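Local coordinates for elongation factor G (Thermus thermophilus, PDB 2DY1), which binds GTP and magnesium and probably acts as a GTPase in the elongation phase of protein synthesis, at residues Thr23-Glu27 and Thr46-Asp50. Residues are numbered along the deposited sequence; the frame is centred on the assembly and turned at random.
With MG (magnesium ion), chain B; GTP (guanosine-5'-triphosphate), chain C.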
ATOM      1  N   THR A  23      16.420   9.859   1.385  1.00  9.40           N
ATOM      2  CA  THR A  23      16.760  10.213   2.746  1.00  9.48           C
ATOM      3  C   THR A  23      18.082  10.942   2.820  1.00 10.73           C
ATOM      4  O   THR A  23      18.260  11.828   3.635  1.00  9.09           O
ATOM      5  CB  THR A  23      16.753   8.951   3.607  1.00  9.35           C
ATOM      6  OG1 THR A  23      15.425   8.414   3.581  1.00 11.50           O
ATOM      7  CG2 THR A  23      17.166   9.254   5.070  1.00 11.53           C
ATOM      8  N   THR A  24      19.020  10.575   1.944  1.00 10.29           N
ATOM      9  CA  THR A  24      20.316  11.230   1.931  1.00  8.67           C
ATOM     10  C   THR A  24      20.168  12.703   1.489  1.00  9.10           C
ATOM     11  O   THR A  24      20.839  13.604   2.006  1.00 11.06           O
ATOM     12  CB  THR A  24      21.258  10.444   1.007  1.00  8.26           C
ATOM     13  OG1 THR A  24      21.434   9.122   1.548  1.00 10.85           O
ATOM     14  CG2 THR A  24      22.623  11.114   0.921  1.00 11.67           C
ATOM     15  N   LEU A  25      19.263  12.940   0.545  1.00 10.15           N
ATOM     16  CA  LEU A  25      19.012  14.300   0.100  1.00 10.08           C
ATOM     17  C   LEU A  25      18.337  15.082   1.233  1.00  7.66           C
ATOM     18  O   LEU A  25      18.649  16.249   1.492  1.00  9.54           O
ATOM     19  CB  LEU A  25      18.103  14.269  -1.128  1.00 13.54           C
ATOM     20  CG  LEU A  25      17.893  15.571  -1.880  1.00 24.43           C
ATOM     21  CD1 LEU A  25      19.244  16.135  -2.355  1.00 22.21           C
ATOM     22  CD2 LEU A  25      16.986  15.268  -3.077  1.00 22.53           C
ATOM     23  N   THR A  26      17.405  14.417   1.911  1.00  9.27           N
ATOM     24  CA  THR A  26      16.677  15.045   3.020  1.00  8.78           C
ATOM     25  C   THR A  26      17.665  15.457   4.110  1.00 11.54           C
ATOM     26  O   THR A  26      17.598  16.563   4.646  1.00 10.32           O
ATOM     27  CB  THR A  26      15.617  14.062   3.575  1.00  8.29           C
ATOM     28  OG1 THR A  26      14.679  13.746   2.532  1.00 10.26           O
ATOM     29  CG2 THR A  26      14.865  14.675   4.764  1.00 10.60           C
ATOM     30  N   GLU A  27      18.582  14.545   4.452  1.00 10.60           N
ATOM     31  CA  GLU A  27      19.626  14.835   5.442  1.00  9.62           C
ATOM     32  C   GLU A  27      20.457  16.046   5.022  1.00 11.18           C
ATOM     33  O   GLU A  27      20.758  16.910   5.832  1.00 11.63           O
ATOM     34  CB  GLU A  27      20.589  13.651   5.590  1.00 12.41           C
ATOM     35  CG  GLU A  27      20.246  12.606   6.631  1.00 24.71           C
ATOM     36  CD  GLU A  27      20.000  13.197   8.013  1.00 12.71           C
ATOM     37  OE1 GLU A  27      18.823  13.262   8.349  1.00 14.13           O
ATOM     38  OE2 GLU A  27      20.946  13.588   8.736  1.00 18.33           O
ATOM     39  N   THR A  46      22.080   7.307  11.456  1.00 12.58           N
ATOM     40  CA  THR A  46      22.017   8.632  12.056  1.00 10.42           C
ATOM     41  C   THR A  46      21.171   9.686  11.329  1.00  9.15           C
ATOM     42  O   THR A  46      21.358  10.870  11.569  1.00 13.16           O
ATOM     43  CB  THR A  46      23.420   9.198  12.220  1.00 11.82           C
ATOM     44  OG1 THR A  46      24.145   8.985  11.006  1.00 11.27           O
ATOM     45  CG2 THR A  46      24.183   8.455  13.352  1.00 17.18           C
ATOM     46  N   THR A  47      20.243   9.250  10.484  1.00 11.62           N
ATOM     47  CA  THR A  47      19.396  10.216   9.783  1.00 11.95           C
ATOM     48  C   THR A  47      18.164  10.545  10.607  1.00  9.22           C
ATOM     49  O   THR A  47      17.741   9.772  11.460  1.00 12.48           O
ATOM     50  CB  THR A  47      18.898   9.700   8.414  1.00 12.89           C
ATOM     51  OG1 THR A  47      17.984   8.610   8.583  1.00 11.94           O
ATOM     52  CG2 THR A  47      20.084   9.235   7.555  1.00 15.85           C
ATOM     53  N   THR A  48      17.598  11.710  10.320  1.00 12.38           N
ATOM     54  CA  THR A  48      16.377  12.160  10.977  1.00 12.03           C
ATOM     55  C   THR A  48      15.178  11.303  10.578  1.00  9.58           C
ATOM     56  O   THR A  48      14.365  10.941  11.432  1.00 11.00           O
ATOM     57  CB  THR A  48      16.123  13.640  10.617  1.00  9.12           C
ATOM     58  OG1 THR A  48      17.153  14.437  11.209  1.00 12.67           O
ATOM     59  CG2 THR A  48      14.762  14.132  11.105  1.00  9.91           C
ATOM     60  N   THR A  49      15.040  10.978   9.285  1.00  9.76           N
ATOM     61  CA  THR A  49      13.910  10.173   8.828  1.00 11.46           C
ATOM     62  C   THR A  49      13.880   8.756   9.348  1.00 11.98           C
ATOM     63  O   THR A  49      12.886   8.283   9.881  1.00 13.81           O
ATOM     64  CB  THR A  49      13.873  10.045   7.300  1.00 16.26           C
ATOM     65  OG1 THR A  49      13.810  11.350   6.740  1.00 15.07           O
ATOM     66  CG2 THR A  49      12.655   9.226   6.843  1.00 14.24           C
ATOM     67  N   ASP A  50      14.979   8.049   9.144  1.00  9.89           N
ATOM     68  CA  ASP A  50      15.032   6.670   9.540  1.00 11.39           C
ATOM     69  C   ASP A  50      15.431   6.503  11.003  1.00 16.09           C
ATOM     70  O   ASP A  50      16.612   6.385  11.335  1.00 14.95           O
ATOM     71  CB  ASP A  50      15.982   5.920   8.587  1.00 12.73           C
ATOM     72  CG  ASP A  50      15.454   5.869   7.134  1.00 12.55           C
ATOM     73  OD1 ASP A  50      14.258   6.170   6.886  1.00 10.88           O
ATOM     74  OD2 ASP A  50      16.227   5.476   6.224  1.00 11.47           O
TER
HETATM   75 MG    MG B 701      14.767   6.635   2.605  1.00  9.28          MG
HETATM   76  PG  GTP C 700      14.627   4.119   0.487  1.00 10.86           P
HETATM   77  O1G GTP C 700      15.018   2.631   0.951  1.00 13.18           O
HETATM   78  O2G GTP C 700      14.149   4.961   1.766  1.00 10.80           O
HETATM   79  O3G GTP C 700      13.627   4.141  -0.605  1.00 14.90           O
HETATM   80  O3B GTP C 700      16.050   4.709   0.016  1.00  9.77           O
HETATM   81  PB  GTP C 700      16.368   6.266  -0.208  1.00 11.27           P
HETATM   82  O1B GTP C 700      15.795   6.685  -1.508  1.00 11.91           O
HETATM   83  O2B GTP C 700      15.975   7.035   0.997  1.00  8.00           O
HETATM   84  O3A GTP C 700      17.957   6.240  -0.425  1.00 13.85           O
HETATM   85  PA  GTP C 700      19.030   6.481   0.743  1.00 14.91           P
HETATM   86  O1A GTP C 700      19.107   7.929   1.034  1.00 14.79           O
HETATM   87  O2A GTP C 700      18.741   5.547   1.857  1.00 15.16           O
HETATM   88  O5' GTP C 700      20.412   6.059   0.040  1.00 13.65           O
HETATM   89  C5' GTP C 700      20.669   4.673  -0.187  1.00 14.65           C
HETATM   90  C4' GTP C 700      22.148   4.464  -0.506  1.00 19.65           C
HETATM   91  O4' GTP C 700      22.464   5.359  -1.586  1.00 15.10           O
HETATM   92  C3' GTP C 700      23.005   4.900   0.685  1.00 20.18           C
HETATM   93  O3' GTP C 700      24.202   4.119   0.710  1.00 24.77           O
HETATM   94  C2' GTP C 700      23.328   6.355   0.350  1.00 19.94           C
HETATM   95  O2' GTP C 700      24.580   6.711   0.945  1.00 21.94           O
HETATM   96  C1' GTP C 700      23.535   6.214  -1.157  1.00 11.76           C
HETATM   97  N9  GTP C 700      23.443   7.504  -1.878  1.00 14.53           N
HETATM   98  C8  GTP C 700      22.432   8.368  -1.813  1.00 13.98           C
HETATM   99  N7  GTP C 700      22.625   9.348  -2.694  1.00 14.05           N
HETATM  100  C5  GTP C 700      23.772   9.112  -3.323  1.00 13.10           C
HETATM  101  C6  GTP C 700      24.474   9.779  -4.322  1.00 18.90           C
HETATM  102  O6  GTP C 700      24.033  10.796  -4.855  1.00 16.27           O
HETATM  103  N1  GTP C 700      25.697   9.246  -4.750  1.00 16.72           N
HETATM  104  C2  GTP C 700      26.184   8.064  -4.176  1.00 20.68           C
HETATM  105  N2  GTP C 700      27.343   7.553  -4.581  1.00 19.77           N
HETATM  106  N3  GTP C 700      25.476   7.447  -3.218  1.00 17.96           N
HETATM  107  C4  GTP C 700      24.303   7.941  -2.794  1.00 16.38           C
HETATM  108  O   HOH W   1      16.599  12.124   7.090  1.00 15.92           O
HETATM  109  O   HOH W   2      16.383   5.702   3.556  1.00 11.70           O
HETATM  110  O   HOH W   3      13.217   7.759   1.762  1.00  8.96           O
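Glu27 OE1 takes the backbone N-H of Thr48 at 2.8 Å, almost straight along N-H (176°) yet from well above the carboxylate plane, 50° out of it. A water donates to the same OE1 and accepts from Thr49 N, so two successive amides of the 46-50 loop are tied, one directly and one through water, to helix 22-32, whose first turn completes the P-loop of this GTP-binding domain. The other carboxylate oxygen, OE2, is held by a salt bridge to Lys36 and a hydrogen bond from Gly40 N; Lys36 also bonds Thr48 OG1. These grips fix how the carboxylate is turned. A bend at chi2 (-53°) curls the Glu27 chain, and its CG rests 3.5 Å from Thr47 CG2.

One turn back along the helix, Thr23 splits its work between two branches. The Thr23 methyl, CG2, lies anti to the backbone N and packs against the loop, 3.7 Å from Thr47 OG1 and close to Thr49 CB. Thr23 OG1 instead coordinates magnesium at 2.1 Å, alongside GTP O2G and O2B, two waters and Thr61 OG1, and is hydrogen-bonded to Asp80, which also holds Thr49 OG1. Next to it, Thr24 reaches the alpha phosphate with both its backbone N and OG1. The loop side is shaped by an ST motif: Thr47 OG1 accepts from Asp50 N. Asp50 then works in the second shell of the metal. Its OD1 bonds Thr61 OG1, while a magnesium-bound water donates one hydrogen to GTP O2A and the other to Asp50 OD2, at 2.7 Å.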